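Local structure of ATP-dependent Clp endopeptidase (Clostridium difficile, 3FES) at residues H109-L112 with A113-E117. The protein probably helps a ClpC-type ATP-dependent chaperone to receive substrates and adaptor proteins for unfolding and degradation, as the mainly helical N-terminal domains of relatives do. Sequence-based numbering, arbitrary orientation.
Sequences HILL and AIIQE
Ala113 to Gln116 hydrogen-bond back to His109 to Leu112 within one alpha-helix, residues 107-117, a local i to i+4 contact in a buried part of the Clp amino-terminal domain. Four successive backbone bonds join the two parts of the helix. Ala113 N reaches His109 O at 3.0 Å with a moderately bent N-H...O angle of 149°, while Ile115 N meets Leu111 O at 3.1 Å almost straight, 174°. Ile114 N to Ile110 O and Gln116 N to Leu112 O complete the set.

Leu111, Ile114 and Ile115 add a looser apolar layer along one flank. Leu111 touches both isoleucines through different atoms: its CD1 comes to 4.4 Å from Ile114 CD1, and its CG to 4.3 Å from Ile115 CD1. Both isoleucines hold CG1 beside the backbone N (chi1 -74° in Ile114), which turns that branch back toward the preceding turn; Ile114 CG1 thus rests 3.5 Å from Ile110 O, and Ile115 CG1 lies equally near Leu111 O. On the side facing helix 84-99, Ala113, with only a methyl, sets CB 3.4 Å from both His109 O and Ile110 O.

Beyond the helix, Ile110 and Ile114 pack on Ile36 of helix 33-43, Ala113 on Leu92 of helix 84-99, and Leu111 and Leu112 on Leu139 of helix 132-142. Near the helix end, Glu117 forms a salt bridge with Arg85. The chemistry thus divides the work: the four bonds pair the C=O groups of His109 to Leu112 with the N-H groups of Ala113 to Gln116, so the aliphatic branches of this stretch can meet three surrounding helices, with Leu112 and Ile115 only partly buried and Gln116 at the exposed edge.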
# COMPACT_ATOMS: atom_id res chain seq x y z
N HIS A 109 -1.13 -9.24 -1.84
CA HIS A 109 0.31 -9.41 -2.09
C HIS A 109 1.10 -8.13 -1.91
O HIS A 109 2.20 -8.16 -1.37
CB HIS A 109 0.60 -10.07 -3.44
CG HIS A 109 -0.18 -11.34 -3.67
ND1 HIS A 109 0.13 -12.54 -3.05
CD2 HIS A 109 -1.30 -11.56 -4.40
CE1 HIS A 109 -0.75 -13.46 -3.43
NE2 HIS A 109 -1.62 -12.89 -4.25
N ILE A 110 0.52 -7.00 -2.32
CA ILE A 110 1.15 -5.70 -2.12
C ILE A 110 1.23 -5.38 -0.63
O ILE A 110 2.26 -4.97 -0.16
CB ILE A 110 0.44 -4.60 -2.91
CG1 ILE A 110 0.45 -4.99 -4.41
CG2 ILE A 110 1.14 -3.20 -2.67
CD1 ILE A 110 -0.32 -3.97 -5.33
N LEU A 111 0.16 -5.62 0.11
CA LEU A 111 0.22 -5.34 1.56
C LEU A 111 1.20 -6.30 2.26
O LEU A 111 1.96 -5.88 3.15
CB LEU A 111 -1.22 -5.40 2.17
CG LEU A 111 -1.27 -5.03 3.68
CD1 LEU A 111 -0.69 -3.64 3.96
CD2 LEU A 111 -2.77 -5.13 4.18
N LEU A 112 1.23 -7.57 1.86
CA LEU A 112 2.24 -8.52 2.39
C LEU A 112 3.67 -7.97 2.21
O LEU A 112 4.55 -8.07 3.08
CB LEU A 112 2.15 -9.81 1.60
CG LEU A 112 2.45 -11.18 2.19
CD1 LEU A 112 2.02 -11.29 3.65
CD2 LEU A 112 1.62 -12.13 1.32
N ALA A 113 3.89 -7.43 1.02
CA ALA A 113 5.20 -6.90 0.64
C ALA A 113 5.57 -5.64 1.42
O ALA A 113 6.74 -5.48 1.82
CB ALA A 113 5.17 -6.59 -0.89
N ILE A 114 4.59 -4.75 1.64
CA ILE A 114 4.81 -3.56 2.48
C ILE A 114 5.31 -4.02 3.84
O ILE A 114 6.35 -3.56 4.33
CB ILE A 114 3.52 -2.70 2.64
CG1 ILE A 114 3.23 -1.95 1.32
CG2 ILE A 114 3.71 -1.62 3.73
CD1 ILE A 114 1.88 -1.20 1.34
N ILE A 115 4.57 -4.94 4.44
CA ILE A 115 4.94 -5.45 5.79
C ILE A 115 6.31 -6.13 5.83
O ILE A 115 7.15 -5.86 6.73
CB ILE A 115 3.83 -6.37 6.32
CG1 ILE A 115 2.58 -5.53 6.56
CG2 ILE A 115 4.26 -7.11 7.66
CD1 ILE A 115 1.29 -6.35 6.81
N GLN A 116 6.55 -7.01 4.87
CA GLN A 116 7.84 -7.67 4.73
C GLN A 116 9.02 -6.73 4.56
O GLN A 116 10.09 -7.00 5.13
CB GLN A 116 7.83 -8.60 3.54
CG GLN A 116 7.46 -9.97 3.93
CD GLN A 116 8.51 -10.57 4.79
OE1 GLN A 116 9.69 -10.59 4.43
NE2 GLN A 116 8.10 -11.01 5.97
N GLU A 117 8.81 -5.66 3.79
CA GLU A 117 9.89 -4.69 3.52
C GLU A 117 10.35 -4.05 4.84
O GLU A 117 11.55 -3.80 5.05
CB GLU A 117 9.46 -3.66 2.46
CG GLU A 117 10.64 -2.88 1.88
CD GLU A 117 11.09 -1.76 2.80
OE1 GLU A 117 10.28 -1.34 3.66
OE2 GLU A 117 12.26 -1.27 2.68